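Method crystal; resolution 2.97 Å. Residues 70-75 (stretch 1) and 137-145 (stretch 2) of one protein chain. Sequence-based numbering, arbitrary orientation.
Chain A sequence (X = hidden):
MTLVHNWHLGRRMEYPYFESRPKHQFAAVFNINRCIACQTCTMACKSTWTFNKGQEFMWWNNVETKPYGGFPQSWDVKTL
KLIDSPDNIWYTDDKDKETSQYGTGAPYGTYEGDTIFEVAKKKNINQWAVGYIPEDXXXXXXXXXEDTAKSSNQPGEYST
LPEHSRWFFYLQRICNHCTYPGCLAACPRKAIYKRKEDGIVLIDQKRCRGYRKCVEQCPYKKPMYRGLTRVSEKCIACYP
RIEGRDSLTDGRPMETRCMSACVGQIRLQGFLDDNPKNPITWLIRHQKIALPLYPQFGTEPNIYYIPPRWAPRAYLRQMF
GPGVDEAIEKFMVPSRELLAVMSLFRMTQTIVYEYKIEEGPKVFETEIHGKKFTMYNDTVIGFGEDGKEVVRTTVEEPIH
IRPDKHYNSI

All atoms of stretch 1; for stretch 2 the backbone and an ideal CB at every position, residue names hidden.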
# COMPACT_ATOMS: atom_id res chain seq x y z
N GLY A 70 12.27 -7.95 8.95
CA GLY A 70 13.54 -7.74 8.29
C GLY A 70 13.63 -8.23 6.86
O GLY A 70 12.93 -9.17 6.47
N PHE A 71 14.52 -7.62 6.07
CA PHE A 71 14.84 -8.09 4.73
C PHE A 71 16.35 -8.00 4.54
O PHE A 71 16.89 -6.87 4.46
CB PHE A 71 14.14 -7.28 3.64
CG PHE A 71 14.60 -7.61 2.25
CD1 PHE A 71 14.20 -8.79 1.64
CD2 PHE A 71 15.47 -6.77 1.57
CE1 PHE A 71 14.64 -9.11 0.36
CE2 PHE A 71 15.91 -7.09 0.29
CZ PHE A 71 15.49 -8.26 -0.31
N PRO A 72 17.07 -9.13 4.47
CA PRO A 72 16.56 -10.50 4.50
C PRO A 72 16.05 -10.87 5.89
O PRO A 72 16.31 -10.12 6.84
CB PRO A 72 17.81 -11.33 4.13
CG PRO A 72 18.79 -10.34 3.57
CD PRO A 72 18.53 -9.11 4.35
N GLN A 73 15.36 -11.99 6.00
CA GLN A 73 14.68 -12.35 7.24
C GLN A 73 15.65 -12.43 8.41
O GLN A 73 16.63 -13.18 8.38
CB GLN A 73 13.94 -13.67 7.05
CG GLN A 73 13.18 -13.73 5.73
CD GLN A 73 12.72 -15.12 5.36
OE1 GLN A 73 12.91 -16.07 6.12
NE2 GLN A 73 12.10 -15.24 4.20
N SER A 74 15.34 -11.66 9.46
CA SER A 74 16.10 -11.65 10.71
C SER A 74 17.58 -11.31 10.47
O SER A 74 18.48 -11.90 11.07
CB SER A 74 15.96 -12.99 11.43
OG SER A 74 14.63 -13.19 11.88
N TRP A 75 17.82 -10.32 9.61
CA TRP A 75 19.19 -9.96 9.26
C TRP A 75 19.96 -9.34 10.43
O TRP A 75 21.15 -9.61 10.60
CB TRP A 75 19.18 -8.99 8.07
CG TRP A 75 18.64 -7.65 8.45
CD1 TRP A 75 17.33 -7.27 8.46
CD2 TRP A 75 19.39 -6.52 8.91
NE1 TRP A 75 17.22 -5.97 8.88
CE2 TRP A 75 18.47 -5.49 9.16
CE3 TRP A 75 20.75 -6.28 9.13
CZ2 TRP A 75 18.86 -4.23 9.62
CZ3 TRP A 75 21.14 -5.04 9.58
CH2 TRP A 75 20.20 -4.03 9.82
N UNK A 137 16.32 -18.51 0.14
CA UNK A 137 15.07 -18.58 0.88
C UNK A 137 14.98 -17.51 1.96
O UNK A 137 13.87 -17.20 2.42
CB UNK A 137 14.91 -19.97 1.51
N UNK A 138 16.11 -16.93 2.37
CA UNK A 138 16.08 -15.85 3.35
C UNK A 138 15.86 -14.49 2.71
O UNK A 138 15.62 -13.52 3.43
CB UNK A 138 17.38 -15.83 4.15
N UNK A 139 15.92 -14.41 1.38
CA UNK A 139 15.56 -13.19 0.66
C UNK A 139 14.08 -13.12 0.33
O UNK A 139 13.61 -12.07 -0.13
CB UNK A 139 16.38 -13.08 -0.63
N UNK A 140 13.33 -14.19 0.56
CA UNK A 140 11.89 -14.14 0.39
C UNK A 140 11.27 -13.26 1.48
O UNK A 140 11.93 -12.87 2.45
CB UNK A 140 11.29 -15.55 0.42
N UNK A 141 9.99 -12.95 1.30
CA UNK A 141 9.22 -12.18 2.27
C UNK A 141 9.88 -10.84 2.57
O UNK A 141 10.36 -10.63 3.70
CB UNK A 141 9.05 -12.98 3.56
N UNK A 142 9.95 -9.92 1.61
CA UNK A 142 10.59 -8.62 1.90
C UNK A 142 9.88 -7.83 2.98
O UNK A 142 10.53 -7.03 3.67
CB UNK A 142 10.65 -7.77 0.63
N UNK A 143 8.58 -8.03 3.16
CA UNK A 143 7.82 -7.41 4.24
C UNK A 143 7.65 -8.35 5.43
O UNK A 143 6.65 -8.25 6.15
CB UNK A 143 6.45 -6.97 3.73
N UNK A 144 8.59 -9.27 5.61
CA UNK A 144 8.58 -10.20 6.74
C UNK A 144 8.28 -9.48 8.04
O UNK A 144 8.89 -8.45 8.35
CB UNK A 144 9.92 -10.93 6.85
N UNK A 145 7.31 -10.01 8.79
CA UNK A 145 6.95 -9.43 10.08
C UNK A 145 6.30 -8.07 10.01
O UNK A 145 6.49 -7.26 10.92
CB UNK A 145 8.20 -9.33 10.96

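Position 137 opens the stretch with its CA-to-CB bond sideways to stretch 1 and nothing of that stretch within 5.5 Å of the ideal CB. Little is asked of the side chain, so a polar or long, flexible one would suit. It is Lys137, extended and leading away; the useful atom is its backbone O, 3.2 Å from NE2 of Gln73 but at too poor an angle for a hydrogen bond.

At 138 the backbone does the main work. Its O accepts a hydrogen bond from N of Gln73 at 3.0 Å, a bond any residue could offer there, and the same carbonyl lies 3.2 Å from CB of Pro72. The ideal CB, sideways, sits 4.5 Å from CB of Pro72 and 4.7 Å from N of Gln73, so many side chains of moderate size would fit. The deposited residue is Glu138, which reaches stretch 1 through water: one molecule donates to its OE1 at 2.4 Å, a short distance, and to O of Gln73 at 3.2 Å.

Position 139 is less obvious. CA-to-CB points away, yet the ideal CB is 4.4 Å from CE1 of Phe71 and 5.3 Å from CB of Pro72. A small residue would leave these two rings uncovered from this side chain; a large flat or branched apolar one could turn back over them. Trp139 does so with chi1 m. CG of Pro72 stands over the face of its six-membered ring, 3.5 Å from the centroid, a CH-pi contact, while the indole edge is directed at the face of Phe71 in an offset edge-to-face pair, with CE3 3.4 Å from CZ of Phe71.

At 140, CA-to-CB points away overall, though the ideal CB is 3.9 Å from NE2 of Gln73. The backbone O takes a hydrogen bond from that NE2 at 3.0 Å, nearly straight, whatever the side chain. A long polar residue could run along the outside, and Arg140 does: its NE donates to O of Lys137 at 2.9 Å, and its NH2 gives a hydrogen bond to a water that also donates to OE1 of Gln73.

Position 141 has positive phi and psi, which suits glycine, asparagine or another small polar residue; its ideal CB is 3.9 Å from NE2 of Gln73. Ser141 begins a type I turn, its O accepting from N of 144 at 2.9 Å.

The phi of -62° at 142 allows proline, and the ideal CB is 3.8 Å from CD1 of Phe71, favouring something apolar. Pro142 supplies it. Position 143 points away and is free of stretch 1; it is Asn143.

At 144 CA-to-CB points toward stretch 1, with the ideal CB 3.5 Å from O of Gly70 and 4.4 Å from CG of Gln73. A broad apolar residue suits. Phe144 lays a ring face under CB of Gln73, which is 4.1 Å from its CD2, and its O accepts a weak bond from N of Gly70 at 3.5 Å.

Position 145 has positive phi, favouring glycine, and Gly145 it is.

Stretch 2 (137-145) KEWRSPNFG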
# COMPACT_ATOMS: atom_id res chain seq x y z
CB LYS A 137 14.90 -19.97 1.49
CG LYS A 137 14.51 -21.01 0.44
CD LYS A 137 14.42 -22.41 1.00
CE LYS A 137 13.96 -23.38 -0.08
NZ LYS A 137 14.06 -24.80 0.33
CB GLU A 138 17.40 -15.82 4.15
CG GLU A 138 17.75 -17.11 4.85
CD GLU A 138 19.06 -17.01 5.61
OE1 GLU A 138 19.68 -15.93 5.60
OE2 GLU A 138 19.48 -18.02 6.22
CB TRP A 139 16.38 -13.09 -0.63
CG TRP A 139 17.85 -12.94 -0.39
CD1 TRP A 139 18.78 -13.93 -0.40
CD2 TRP A 139 18.55 -11.72 -0.11
NE1 TRP A 139 20.03 -13.41 -0.14
CE2 TRP A 139 19.91 -12.05 0.05
CE3 TRP A 139 18.16 -10.38 0.04
CZ2 TRP A 139 20.89 -11.10 0.33
CZ3 TRP A 139 19.13 -9.44 0.32
CH2 TRP A 139 20.48 -9.80 0.47
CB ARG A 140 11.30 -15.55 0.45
CG ARG A 140 12.10 -16.59 -0.31
CD ARG A 140 11.48 -17.97 -0.19
NE ARG A 140 11.58 -18.52 1.15
CZ ARG A 140 11.00 -19.66 1.54
NH1 ARG A 140 10.28 -20.36 0.68
NH2 ARG A 140 11.15 -20.09 2.78
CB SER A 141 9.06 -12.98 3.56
OG SER A 141 8.43 -14.23 3.31
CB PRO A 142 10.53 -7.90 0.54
CG PRO A 142 10.32 -8.98 -0.47
CD PRO A 142 9.49 -10.01 0.22
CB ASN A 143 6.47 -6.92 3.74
CG ASN A 143 5.99 -5.68 4.47
OD1 ASN A 143 6.61 -5.24 5.44
ND2 ASN A 143 4.89 -5.10 4.00
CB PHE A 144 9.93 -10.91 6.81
CG PHE A 144 10.04 -11.92 7.91
CD1 PHE A 144 9.33 -13.11 7.84
CD2 PHE A 144 10.86 -11.70 9.00
CE1 PHE A 144 9.44 -14.05 8.85
CE2 PHE A 144 10.97 -12.64 10.00
CZ PHE A 144 10.26 -13.82 9.93
O HOH W 1 19.21 -13.76 6.55
O HOH W 2 12.82 -18.84 4.93
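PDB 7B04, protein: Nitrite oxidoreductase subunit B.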